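Local coordinates for large exoprotein involved in heme utilization or adhesion (Yersinia kristensenii ATCC 33638, PDB 5E3E) that probably acts as the toxic RNase of a contact-dependent growth inhibition system, with an RNase A-like domain held in complex with its immunity protein CdiI, at residues K11-L16 and I74-S79; E65-S70 and N90-I95. All coordinates share one frame; numbering follows the deposited sequence.

Contact 1 of 2, residues K11-L16 and I74-S79; sequences KTEAEL and IGISVS
Leu16, Ile76 and Val78 make an apolar contact between the N-terminal helix 13-19 and strand 75-79 of the RNase A-like sheet. The helix lies beside the strand, and no hydrogen bond joins 11-16 to 74-79. Leu16 carries the helix side. Leu16 CD1 meets Ile76 CD1 at 3.7 Å, and the two side chains slant across each other. In Ile76, chi1 58° puts CG1 between the backbone N and the carbonyl carbon, and an extended chi2 (171°) carries CD1 on to Leu16 CD1. Ile76 CD1 also lies 4.1 Å from Lys11 O, in the loop just before the helix, and more loosely by Glu13 CG. Two residues along the strand, Val78 repeats the contact. Val78 CG2 lies 3.7 Å from Leu16 CB and 3.6 Å from Leu16 O. Val85 packs against Glu13, Ile76 and Val78, and Leu16 also touches Ser30 on strand 27-31, which pairs with 75-79. The first turn of the helix is fixed by a capping box. Thr12 OG1, at the N-cap, accepts from Glu15 N at 3.0 Å. In return, Glu15 OE1 accepts from Thr12 N at 3.0 Å, a nearly straight bond (176°) that reaches the anti side of the carboxylate. Lys11 N adds a bond to Ser30 OG. The chemistry is thus divided: polar groups set the helix start, while methyl and methylene groups alone make the side-chain contacts of Leu16 with the strand, which implies that shape fit and burial, not directed bonds, seat Leu16 there.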
loop_
_atom_site.group_PDB
_atom_site.type_symbol
_atom_site.label_atom_id
_atom_site.label_comp_id
_atom_site.label_asym_id
_atom_site.label_seq_id
_atom_site.Cartn_x
_atom_site.Cartn_y
_atom_site.Cartn_z
ATOM N N LYS B 11 -15.276 5.713 -9.160
ATOM C CA LYS B 11 -14.471 6.551 -10.029
ATOM C C LYS B 11 -14.636 6.135 -11.488
ATOM O O LYS B 11 -14.851 4.953 -11.805
ATOM C CB LYS B 11 -12.993 6.464 -9.639
ATOM C CG LYS B 11 -12.668 6.964 -8.247
ATOM C CD LYS B 11 -12.944 8.461 -8.163
ATOM C CE LYS B 11 -13.839 8.758 -7.012
ATOM N NZ LYS B 11 -14.171 10.204 -6.876
ATOM N N THR B 12 -14.538 7.120 -12.366
ATOM C CA THR B 12 -14.613 6.884 -13.796
ATOM C C THR B 12 -13.278 6.395 -14.297
ATOM O O THR B 12 -12.203 6.638 -13.682
ATOM C CB THR B 12 -14.921 8.177 -14.584
ATOM O OG1 THR B 12 -13.879 9.141 -14.366
ATOM C CG2 THR B 12 -16.258 8.792 -14.177
ATOM N N GLU B 13 -13.330 5.725 -15.441
ATOM C CA GLU B 13 -12.102 5.356 -16.158
ATOM C C GLU B 13 -11.174 6.568 -16.414
ATOM O O GLU B 13 -9.942 6.483 -16.282
ATOM C CB GLU B 13 -12.475 4.693 -17.477
ATOM C CG GLU B 13 -13.181 3.372 -17.274
ATOM C CD GLU B 13 -13.761 2.766 -18.540
ATOM O OE1 GLU B 13 -14.031 3.488 -19.518
ATOM O OE2 GLU B 13 -13.988 1.548 -18.505
ATOM N N ALA B 14 -11.789 7.700 -16.754
ATOM C CA ALA B 14 -11.060 8.916 -17.037
ATOM C C ALA B 14 -10.240 9.335 -15.830
ATOM O O ALA B 14 -9.101 9.700 -15.972
ATOM C CB ALA B 14 -11.996 10.049 -17.429
ATOM N N GLU B 15 -10.873 9.324 -14.676
ATOM C CA GLU B 15 -10.238 9.745 -13.406
ATOM C C GLU B 15 -9.089 8.840 -13.060
ATOM O O GLU B 15 -7.992 9.324 -12.768
ATOM C CB GLU B 15 -11.259 9.799 -12.273
ATOM C CG GLU B 15 -12.243 10.949 -12.460
ATOM C CD GLU B 15 -13.493 10.957 -11.548
ATOM O OE1 GLU B 15 -14.116 9.890 -11.243
ATOM O OE2 GLU B 15 -13.879 12.123 -11.175
ATOM N N LEU B 16 -9.304 7.528 -13.140
ATOM C CA LEU B 16 -8.237 6.573 -12.795
ATOM C C LEU B 16 -7.071 6.663 -13.769
ATOM O O LEU B 16 -5.904 6.684 -13.349
ATOM C CB LEU B 16 -8.781 5.146 -12.725
ATOM C CG LEU B 16 -9.907 4.954 -11.705
ATOM C CD1 LEU B 16 -10.273 3.502 -11.779
ATOM C CD2 LEU B 16 -9.472 5.319 -10.296
ATOM N N ILE B 74 -15.262 -6.699 -7.837
ATOM C CA ILE B 74 -15.712 -5.656 -6.937
ATOM C C ILE B 74 -15.281 -4.266 -7.373
ATOM O O ILE B 74 -15.550 -3.281 -6.687
ATOM C CB ILE B 74 -15.303 -5.975 -5.459
ATOM C CG1 ILE B 74 -13.793 -6.267 -5.276
ATOM C CG2 ILE B 74 -16.054 -7.186 -4.967
ATOM C CD1 ILE B 74 -12.863 -5.255 -5.816
ATOM N N GLY B 75 -14.651 -4.152 -8.538
ATOM C CA GLY B 75 -14.167 -2.895 -9.029
ATOM C C GLY B 75 -13.227 -3.058 -10.204
ATOM O O GLY B 75 -13.191 -4.146 -10.849
ATOM N N ILE B 76 -12.514 -1.962 -10.471
ATOM C CA ILE B 76 -11.688 -1.811 -11.652
ATOM C C ILE B 76 -10.321 -1.256 -11.270
ATOM O O ILE B 76 -10.163 -0.593 -10.240
ATOM C CB ILE B 76 -12.321 -0.919 -12.740
ATOM C CG1 ILE B 76 -12.630 0.487 -12.199
ATOM C CG2 ILE B 76 -13.568 -1.614 -13.307
ATOM C CD1 ILE B 76 -13.063 1.501 -13.232
ATOM N N SER B 77 -9.374 -1.525 -12.157
ATOM C CA SER B 77 -8.004 -1.067 -12.011
ATOM C C SER B 77 -7.417 -0.713 -13.355
ATOM O O SER B 77 -7.701 -1.356 -14.349
ATOM C CB SER B 77 -7.159 -2.137 -11.336
ATOM O OG SER B 77 -5.810 -1.699 -11.141
ATOM N N VAL B 78 -6.582 0.316 -13.356
ATOM C CA VAL B 78 -5.768 0.664 -14.487
ATOM C C VAL B 78 -4.307 0.774 -14.036
ATOM O O VAL B 78 -4.010 1.066 -12.877
ATOM C CB VAL B 78 -6.222 1.969 -15.172
ATOM C CG1 VAL B 78 -7.652 1.810 -15.698
ATOM C CG2 VAL B 78 -6.097 3.166 -14.245
ATOM N N SER B 79 -3.426 0.557 -15.002
ATOM C CA SER B 79 -1.971 0.576 -14.780
ATOM C C SER B 79 -1.239 1.505 -15.754
ATOM O O SER B 79 -1.641 1.656 -16.898
ATOM C CB SER B 79 -1.419 -0.861 -14.937
ATOM O OG SER B 79 -1.794 -1.622 -13.796
#

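Contact 2 of 2, residues E65-S70 and N90-I95; sequences EIDYQS and NARIII. With NA (sodium ion), chain G.
Strands 63-68 and 86-97 run antiparallel here, with segment axes 4.6 Å apart at 159°. They form a β-ladder in the sheet of the RNase A-like domain. Ile66 with Ile93 and Tyr68 with Ala91 are the hydrogen-bonded pairs. Ile66 CG1 packs on Ile93 CB at 3.5 Å, and the edge of the Tyr68 ring lies near Ala91. This face meets helix 34-47, where Tyr68 OH bonds Lys43. Glu65, Asp67 and Arg92 share the other face in a salt-bridge network. Asp67 OD1 uses its syn lone pair to accept from Arg92 NE at 3.2 Å; Glu65 OE2 accepts a weak bond from the same NE. A bend at chi3 (-62°) brings Arg92 NE to the two acids, and the guanidinium plane stands steeply to both carboxylates, 82° from that of Asp67. CdiI packs on this face at Glu65, Arg92 and Ile94: Arg15 of the CdiI chain bridges to Glu65, and Asp74 of the CdiI chain to Arg92. A water donates to both Asp67 OD1 and Ala91 O. Beyond the ladder, Ser70 N bonds Asn90 OD1. The sodium ion is bound by Thr89 OG1, three waters, Ser70 O at 2.4 Å and the same Asn90 OD1 at 2.6 Å.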
loop_
_atom_site.group_PDB
_atom_site.type_symbol
_atom_site.label_atom_id
_atom_site.label_comp_id
_atom_site.label_asym_id
_atom_site.label_seq_id
_atom_site.Cartn_x
_atom_site.Cartn_y
_atom_site.Cartn_z
ATOM N N GLU B 65 -2.623 -3.592 7.576
ATOM C CA GLU B 65 -3.155 -4.040 6.281
ATOM C C GLU B 65 -4.068 -5.232 6.487
ATOM O O GLU B 65 -3.673 -6.209 7.133
ATOM C CB GLU B 65 -1.971 -4.492 5.409
ATOM C CG GLU B 65 -2.341 -5.180 4.102
ATOM C CD GLU B 65 -1.140 -5.742 3.359
ATOM O OE1 GLU B 65 0.035 -5.382 3.692
ATOM O OE2 GLU B 65 -1.392 -6.529 2.390
ATOM N N ILE B 66 -5.276 -5.194 5.920
ATOM C CA ILE B 66 -6.120 -6.350 5.929
ATOM C C ILE B 66 -6.581 -6.572 4.511
ATOM O O ILE B 66 -7.030 -5.647 3.847
ATOM C CB ILE B 66 -7.310 -6.254 6.897
ATOM C CG1 ILE B 66 -8.208 -5.093 6.565
ATOM C CG2 ILE B 66 -6.800 -6.109 8.343
ATOM C CD1 ILE B 66 -9.593 -5.178 7.175
ATOM N N ASP B 67 -6.432 -7.799 4.061
ATOM C CA ASP B 67 -6.707 -8.143 2.675
ATOM C C ASP B 67 -7.975 -8.950 2.569
ATOM O O ASP B 67 -8.435 -9.570 3.545
ATOM C CB ASP B 67 -5.490 -8.847 2.068
ATOM C CG ASP B 67 -4.264 -7.918 1.994
ATOM O OD1 ASP B 67 -4.370 -6.839 1.373
ATOM O OD2 ASP B 67 -3.212 -8.240 2.575
ATOM N N TYR B 68 -8.590 -8.857 1.394
ATOM C CA TYR B 68 -9.851 -9.481 1.074
ATOM C C TYR B 68 -9.595 -10.220 -0.228
ATOM O O TYR B 68 -9.000 -9.653 -1.152
ATOM C CB TYR B 68 -10.889 -8.400 0.844
ATOM C CG TYR B 68 -12.190 -8.875 0.216
ATOM C CD1 TYR B 68 -13.176 -9.462 0.997
ATOM C CD2 TYR B 68 -12.427 -8.725 -1.144
ATOM C CE1 TYR B 68 -14.350 -9.882 0.446
ATOM C CE2 TYR B 68 -13.631 -9.125 -1.714
ATOM C CZ TYR B 68 -14.583 -9.714 -0.905
ATOM O OH TYR B 68 -15.791 -10.140 -1.432
ATOM N N GLN B 69 -9.997 -11.489 -0.291
ATOM C CA GLN B 69 -9.863 -12.276 -1.489
ATOM C C GLN B 69 -11.259 -12.769 -1.908
ATOM O O GLN B 69 -12.089 -13.128 -1.072
ATOM C CB GLN B 69 -8.912 -13.460 -1.252
ATOM C CG GLN B 69 -7.496 -13.050 -0.829
ATOM C CD GLN B 69 -7.343 -12.823 0.677
ATOM O OE1 GLN B 69 -7.975 -13.515 1.499
ATOM N NE2 GLN B 69 -6.480 -11.865 1.053
ATOM N N SER B 70 -11.537 -12.717 -3.200
ATOM C CA SER B 70 -12.774 -13.289 -3.727
ATOM C C SER B 70 -12.583 -13.704 -5.166
ATOM O O SER B 70 -11.505 -13.462 -5.731
ATOM C CB SER B 70 -13.916 -12.263 -3.635
ATOM O OG SER B 70 -14.006 -11.439 -4.803
ATOM N N ASN B 90 -10.030 -8.857 -5.678
ATOM C CA ASN B 90 -9.446 -8.762 -4.341
ATOM C C ASN B 90 -9.410 -7.307 -3.866
ATOM O O ASN B 90 -9.583 -6.406 -4.651
ATOM C CB ASN B 90 -8.035 -9.275 -4.379
ATOM C CG ASN B 90 -7.970 -10.755 -4.649
ATOM O OD1 ASN B 90 -8.976 -11.462 -4.614
ATOM N ND2 ASN B 90 -6.746 -11.245 -4.895
ATOM N N ALA B 91 -9.138 -7.094 -2.593
ATOM C CA ALA B 91 -9.054 -5.733 -2.063
ATOM C C ALA B 91 -8.129 -5.597 -0.882
ATOM O O ALA B 91 -7.768 -6.579 -0.258
ATOM C CB ALA B 91 -10.430 -5.241 -1.670
ATOM N N ARG B 92 -7.814 -4.368 -0.521
ATOM C CA ARG B 92 -6.936 -4.132 0.618
ATOM C C ARG B 92 -7.559 -2.980 1.337
ATOM O O ARG B 92 -7.936 -1.983 0.730
ATOM C CB ARG B 92 -5.523 -3.788 0.165
ATOM C CG ARG B 92 -4.537 -3.475 1.297
ATOM C CD ARG B 92 -3.115 -3.206 0.789
ATOM N NE ARG B 92 -2.650 -4.426 0.119
ATOM C CZ ARG B 92 -2.043 -4.479 -1.060
ATOM N NH1 ARG B 92 -1.725 -3.382 -1.733
ATOM N NH2 ARG B 92 -1.712 -5.662 -1.551
ATOM N N ILE B 93 -7.633 -3.117 2.655
ATOM C CA ILE B 93 -8.071 -2.047 3.527
ATOM C C ILE B 93 -6.924 -1.685 4.444
ATOM O O ILE B 93 -6.218 -2.569 4.903
ATOM C CB ILE B 93 -9.270 -2.514 4.419
ATOM C CG1 ILE B 93 -10.398 -3.172 3.584
ATOM C CG2 ILE B 93 -9.778 -1.373 5.273
ATOM C CD1 ILE B 93 -10.939 -2.407 2.462
ATOM N N ILE B 94 -6.725 -0.403 4.719
ATOM C CA ILE B 94 -5.694 0.006 5.671
ATOM C C ILE B 94 -6.391 0.654 6.840
ATOM O O ILE B 94 -7.166 1.606 6.636
ATOM C CB ILE B 94 -4.695 1.026 5.069
ATOM C CG1 ILE B 94 -3.984 0.482 3.818
ATOM C CG2 ILE B 94 -3.654 1.472 6.113
ATOM C CD1 ILE B 94 -3.344 -0.850 4.008
ATOM N N ILE B 95 -6.102 0.176 8.046
ATOM C CA ILE B 95 -6.651 0.762 9.267
ATOM C C ILE B 95 -5.552 1.327 10.145
ATOM O O ILE B 95 -4.378 1.020 9.974
ATOM C CB ILE B 95 -7.523 -0.232 10.050
ATOM C CG1 ILE B 95 -6.696 -1.378 10.657
ATOM C CG2 ILE B 95 -8.613 -0.763 9.161
ATOM C CD1 ILE B 95 -7.475 -2.228 11.645
HETATM NA NA NA G . -9.303 -13.064 -6.582
HETATM O O HOH W 1 -5.287 -7.546 -1.441
HETATM O O HOH W 2 -9.963 -14.467 -8.333
HETATM O O HOH W 3 -7.478 -12.093 -7.792
HETATM O O HOH W 4 -7.934 -14.590 -5.605
#

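From the N terminus, the chain enters 11-16 at the start of the first helix. It then passes through strand 27-31 and helices 34-47 and 49-58 before reaching 65-70. Segment 74-79 follows and closes the long loop of contact 1. The chain then turns back to 90-95, closing the shorter loop of contact 2. The segments alternate, so the two loops cross. Contact centres lie about 17 Å apart, but both reach one sheet, in which strands 75-79 and 86-97 are neighbours. Contact 1 ties the N-terminal helix to that sheet, and contact 2 adds strand 63-68. Ile74 CD1 touches Asn90 O at 3.7 Å, joining the two.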